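Local coordinates for dTDP-4-amino-4,6-dideoxyglucose formyltransferase (Mycobacterium tuberculosis CAS/NITR204, PDB 5VYQ), which probably transfers a formyl group from a folate cofactor to the sugar amino group of dTDP-4-amino-4,6-dideoxyglucose, at residues A[153-158]-A[223-228]. Sequence-based numbering, arbitrary orientation.
With 0FX (dTDP-4-amino-4,6-dideoxyglucose), chain D; EP1 (3-[4-(2-hydroxyethyl)piperazin-1-yl]propane-1-sulfonic acid), chain J.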
ATOM      1  N   ASP A 153       8.403  -9.447  -0.432  1.00  9.68           N
ATOM      2  CA  ASP A 153       9.285  -8.560   0.344  1.00  8.91           C
ATOM      3  C   ASP A 153       9.220  -7.116  -0.198  1.00 10.14           C
ATOM      4  O   ASP A 153       9.000  -6.861  -1.389  1.00 10.25           O
ATOM      5  CB  ASP A 153      10.729  -9.007   0.292  1.00 10.43           C
ATOM      6  CG  ASP A 153      11.101  -9.975   1.454  1.00 11.81           C
ATOM      7  OD1 ASP A 153      10.661  -9.762   2.598  1.00 13.20           O
ATOM      8  OD2 ASP A 153      11.819 -10.959   1.173  1.00 12.79           O
ATOM      9  N   SER A 154       9.411  -6.176   0.719  1.00  8.90           N
ATOM     10  CA  SER A 154       9.664  -4.778   0.411  1.00  9.02           C
ATOM     11  C   SER A 154      11.060  -4.425   0.878  1.00  9.39           C
ATOM     12  O   SER A 154      11.720  -5.244   1.550  1.00  9.44           O
ATOM     13  CB  SER A 154       8.615  -3.957   1.170  1.00  8.71           C
ATOM     14  OG  SER A 154       8.671  -4.273   2.539  1.00 11.27           O
ATOM     15  N   SER A 155      11.489  -3.218   0.555  1.00  8.86           N
ATOM     16  CA  SER A 155      12.732  -2.722   1.150  1.00  9.25           C
ATOM     17  C   SER A 155      12.743  -2.885   2.681  1.00  9.89           C
ATOM     18  O   SER A 155      13.709  -3.368   3.298  1.00 10.44           O
ATOM     19  CB  SER A 155      13.002  -1.291   0.741  1.00  9.24           C
ATOM     20  OG  SER A 155      14.060  -0.759   1.525  1.00  9.89           O
ATOM     21  N   GLY A 156      11.640  -2.539   3.335  1.00  9.47           N
ATOM     22  CA  GLY A 156      11.598  -2.556   4.796  1.00 10.06           C
ATOM     23  C   GLY A 156      11.723  -3.968   5.352  1.00 10.01           C
ATOM     24  O   GLY A 156      12.433  -4.210   6.310  1.00 11.32           O
ATOM     25  N   SER A 157      11.043  -4.936   4.750  1.00  9.67           N
ATOM     26  CA  SER A 157      11.083  -6.286   5.265  1.00 10.02           C
ATOM     27  C   SER A 157      12.456  -6.928   5.022  1.00 11.18           C
ATOM     28  O   SER A 157      12.956  -7.652   5.884  1.00 12.27           O
ATOM     29  CB  SER A 157       9.956  -7.151   4.749  1.00 10.73           C
ATOM     30  OG  SER A 157       9.988  -7.366   3.349  1.00 11.30           O
ATOM     31  N   VAL A 158      13.062  -6.667   3.872  1.00  9.97           N
ATOM     32  CA  VAL A 158      14.411  -7.193   3.598  1.00 10.79           C
ATOM     33  C   VAL A 158      15.424  -6.567   4.566  1.00 10.60           C
ATOM     34  O   VAL A 158      16.267  -7.249   5.156  1.00  9.90           O
ATOM     35  CB  VAL A 158      14.853  -6.982   2.162  1.00 11.07           C
ATOM     36  CG1 VAL A 158      16.337  -7.355   1.979  1.00 12.02           C
ATOM     37  CG2 VAL A 158      13.927  -7.741   1.215  1.00 12.00           C
ATOM     38  N   LEU A 223      10.465   0.538  -3.144  1.00  9.10           N
ATOM     39  CA  LEU A 223      10.350   1.848  -2.560  1.00 10.56           C
ATOM     40  C   LEU A 223       9.475   1.903  -1.341  1.00 11.40           C
ATOM     41  O   LEU A 223       9.229   2.963  -0.789  1.00 10.06           O
ATOM     42  CB  LEU A 223       9.841   2.850  -3.617  1.00 10.68           C
ATOM     43  CG  LEU A 223      10.783   3.010  -4.809  1.00 11.86           C
ATOM     44  CD1 LEU A 223      10.175   3.745  -6.007  1.00 12.84           C
ATOM     45  CD2 LEU A 223      12.040   3.735  -4.341  1.00 14.45           C
ATOM     46  N   THR A 224       9.053   0.730  -0.881  1.00 10.52           N
ATOM     47  CA  THR A 224       8.261   0.600   0.283  1.00  9.47           C
ATOM     48  C   THR A 224       9.127   0.215   1.461  1.00  9.93           C
ATOM     49  O   THR A 224       9.771  -0.830   1.492  1.00 10.36           O
ATOM     50  CB  THR A 224       7.106  -0.384   0.072  1.00 10.17           C
ATOM     51  OG1 THR A 224       6.194   0.147  -0.916  1.00 10.61           O
ATOM     52  CG2 THR A 224       6.318  -0.498   1.370  1.00 10.34           C
ATOM     53  N   HIS A 225       9.102   1.060   2.485  1.00  9.54           N
ATOM     54  CA  HIS A 225       9.980   0.859   3.646  1.00 10.81           C
ATOM     55  C   HIS A 225       9.359   1.506   4.866  1.00 10.91           C
ATOM     56  O   HIS A 225       9.487   2.711   5.061  1.00 12.46           O
ATOM     57  CB  HIS A 225      11.370   1.461   3.392  1.00 11.36           C
ATOM     58  CG  HIS A 225      12.398   0.989   4.366  1.00 11.93           C
ATOM     59  ND1 HIS A 225      13.484   0.217   4.001  1.00 11.19           N
ATOM     60  CD2 HIS A 225      12.480   1.151   5.711  1.00 13.35           C
ATOM     61  CE1 HIS A 225      14.213  -0.025   5.076  1.00 13.00           C
ATOM     62  NE2 HIS A 225      13.641   0.542   6.125  1.00 12.46           N
ATOM     63  N   ASP A 226       8.633   0.702   5.619  1.00 11.79           N
ATOM     64  CA  ASP A 226       7.842   1.211   6.728  1.00 13.75           C
ATOM     65  C   ASP A 226       7.000   2.412   6.236  1.00 15.35           C
ATOM     66  O   ASP A 226       6.347   2.315   5.191  1.00 15.06           O
ATOM     67  CB  ASP A 226       8.771   1.537   7.895  1.00 15.60           C
ATOM     68  CG  ASP A 226       9.454   0.316   8.425  1.00 19.30           C
ATOM     69  OD1 ASP A 226       8.769  -0.724   8.503  1.00 23.04           O
ATOM     70  OD2 ASP A 226      10.660   0.442   8.751  1.00 26.38           O
ATOM     71  N   ASP A 227       7.012   3.532   6.934  1.00 17.09           N
ATOM     72  CA  ASP A 227       6.171   4.624   6.440  1.00 21.87           C
ATOM     73  C   ASP A 227       6.929   5.722   5.729  1.00 20.16           C
ATOM     74  O   ASP A 227       6.370   6.814   5.559  1.00 21.45           O
ATOM     75  CB  ASP A 227       5.342   5.233   7.562  1.00 25.00           C
ATOM     76  CG  ASP A 227       6.188   5.877   8.622  1.00 32.52           C
ATOM     77  OD1 ASP A 227       5.585   6.359   9.610  1.00 44.12           O
ATOM     78  OD2 ASP A 227       7.431   5.912   8.494  1.00 29.64           O
ATOM     79  N   PHE A 228       8.164   5.456   5.308  1.00 14.54           N
ATOM     80  CA  PHE A 228       8.858   6.413   4.466  1.00 15.05           C
ATOM     81  C   PHE A 228       8.034   6.764   3.233  1.00 15.19           C
ATOM     82  O   PHE A 228       7.504   5.903   2.547  1.00 15.10           O
ATOM     83  CB  PHE A 228      10.232   5.934   3.982  1.00 13.70           C
ATOM     84  CG  PHE A 228      11.334   6.052   5.023  1.00 15.08           C
ATOM     85  CD1 PHE A 228      11.826   7.297   5.409  1.00 17.38           C
ATOM     86  CD2 PHE A 228      11.913   4.919   5.575  1.00 15.65           C
ATOM     87  CE1 PHE A 228      12.875   7.403   6.324  1.00 17.94           C
ATOM     88  CE2 PHE A 228      12.941   5.003   6.497  1.00 15.29           C
ATOM     89  CZ  PHE A 228      13.428   6.258   6.862  1.00 19.24           C
TER
HETATM   90  O4P 0FX D 302      21.452   1.255   6.307  1.00 12.32           O
HETATM   91  P2  0FX D 302      22.127   2.583   6.278  1.00 12.76           P
HETATM   92  O3P 0FX D 302      22.782   3.033   7.565  1.00 13.31           O
HETATM   93  O1G 0FX D 302      23.095   2.439   4.993  1.00 14.28           O
HETATM   94  C1G 0FX D 302      23.526   3.554   4.233  1.00 15.87           C
HETATM   95  C2G 0FX D 302      23.934   3.015   2.855  1.00 14.21           C
HETATM   96  O2G 0FX D 302      22.785   2.334   2.333  1.00 11.88           O
HETATM   97  C3G 0FX D 302      25.071   1.993   3.022  1.00 17.50           C
HETATM   98  O3G 0FX D 302      25.364   1.312   1.777  1.00 19.17           O
HETATM   99  C4G 0FX D 302      26.257   2.680   3.687  1.00 20.68           C
HETATM  100  N4A 0FX D 302      27.292   1.638   3.880  1.00 24.40           N
HETATM  101  C5G 0FX D 302      25.795   3.289   5.011  1.00 19.90           C
HETATM  102  C6G 0FX D 302      26.892   4.230   5.505  1.00 22.97           C
HETATM  103  O5G 0FX D 302      24.650   4.152   4.890  1.00 17.48           O
HETATM  104  OPP 0FX D 302      21.134   3.742   5.763  1.00 12.60           O
HETATM  105  P   0FX D 302      19.897   4.458   6.514  1.00 11.65           P
HETATM  106  O1P 0FX D 302      19.934   5.875   6.087  1.00 12.40           O
HETATM  107  O2P 0FX D 302      19.899   4.050   7.965  1.00 13.60           O
HETATM  108  O5  0FX D 302      18.594   3.779   5.870  1.00 12.72           O
HETATM  109  C5  0FX D 302      18.224   2.453   6.170  1.00 11.13           C
HETATM  110  C4  0FX D 302      17.177   1.996   5.174  1.00 11.26           C
HETATM  111  O4  0FX D 302      16.013   2.800   5.357  1.00 11.50           O
HETATM  112  C3  0FX D 302      17.499   2.181   3.692  1.00 11.53           C
HETATM  113  O3  0FX D 302      18.239   1.062   3.190  1.00 13.43           O
HETATM  114  C2  0FX D 302      16.157   2.283   2.994  1.00 11.50           C
HETATM  115  C1  0FX D 302      15.376   2.978   4.087  1.00 11.02           C
HETATM  116  N11 0FX D 302      15.261   4.421   3.843  1.00 12.29           N
HETATM  117  C61 0FX D 302      15.966   5.367   4.498  1.00 14.26           C
HETATM  118  C51 0FX D 302      15.775   6.711   4.238  1.00 13.48           C
HETATM  119  C5A 0FX D 302      16.616   7.732   4.962  1.00 16.66           C
HETATM  120  C21 0FX D 302      14.237   4.864   3.009  1.00 11.36           C
HETATM  121  O21 0FX D 302      13.504   3.958   2.405  1.00 11.34           O
HETATM  122  N31 0FX D 302      14.031   6.151   2.726  1.00 12.40           N
HETATM  123  C41 0FX D 302      14.762   7.080   3.383  1.00 15.34           C
HETATM  124  O41 0FX D 302      14.513   8.374   3.099  1.00 13.85           O
HETATM  125  O2S EP1 J 308       7.356  10.646   5.448  1.00 50.68           O
HETATM  126  S   EP1 J 308       8.782  10.777   5.604  1.00 39.95           S
HETATM  127  O3S EP1 J 308       9.423   9.962   4.593  1.00 32.87           O
HETATM  128  O1S EP1 J 308       9.236  12.323   5.344  1.00 47.16           O
HETATM  129  C11 EP1 J 308       9.279  10.485   7.187  1.00 42.40           C
HETATM  130  C10 EP1 J 308       8.936   9.100   7.718  1.00 37.30           C
HETATM  131  C9  EP1 J 308       9.584   8.852   9.077  1.00 38.39           C
HETATM  132  N1  EP1 J 308       9.466   7.419   9.427  1.00 41.18           N
HETATM  133  C2  EP1 J 308      10.553   6.638   8.803  1.00 38.25           C
HETATM  134  C3  EP1 J 308      10.499   5.166   9.215  1.00 40.33           C
HETATM  135  N4  EP1 J 308      10.675   5.042  10.673  1.00 42.55           N
HETATM  136  C5  EP1 J 308       9.585   5.771  11.346  1.00 41.96           C
HETATM  137  C6  EP1 J 308       9.493   7.238  10.897  1.00 41.89           C
HETATM  138  C7  EP1 J 308      10.656   3.616  11.066  1.00 44.06           C
HETATM  139  C8  EP1 J 308      12.003   2.947  10.779  1.00 46.17           C
HETATM  140  O8  EP1 J 308      12.150   2.363   9.468  1.00 42.19           O
HETATM  141  O   HOH W   1      12.375  -2.447   8.415  1.00 32.05           O
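The imidazole of H225 lies sandwiched between G156 and the sugar nucleotide. Over one face sits CA of G156, 3.5 Å from the ring centroid and only 14° off the normal, a CH-pi contact; over the opposite face, C1 of the dTDP-sugar's deoxyribose comes within 3.3 Å of H225 ND1. At the edge, in the ring plane, S155 OG and H225 ND1 share a hydrogen bond of 2.7 Å that helps hold the ring's rotation; Q115 NE2 is also hydrogen-bonded to that hydroxyl. O8 of the buffer molecule EP1 lies at the imidazole's edge too. H225 turns CG anti to its own N (chi1 -165°), which carries the ring out between helix and ligand. The F228 ring is likewise sandwiched: the thymine lies over one face, offset toward the rim, with F228 CD2 3.5 Å from its C21, EP1's piperazine carbon C2 covers the other, and CD2 of H225 meets the edge. One wall of the nucleotide pocket is thus built where the first turn of helix 155-179, in the formyltransferase domain, meets the loop between helix 213-222 and strand 231-234. That turn starts with a capping box: S154 N donates to S157 OG at 2.9 Å, and S157 N returns a weak bond to S154 OG. The loop reaches the same helix end through its backbone, G156 N donating to a lone pair of T224 O (3.1 Å), while S154 CB packs against that oxygen. A type II' beta turn runs from H225 to F228, and its middle residues hold EP1: D226 OD2 accepts from O8 at 2.5 Å, D227 OD2 from N1.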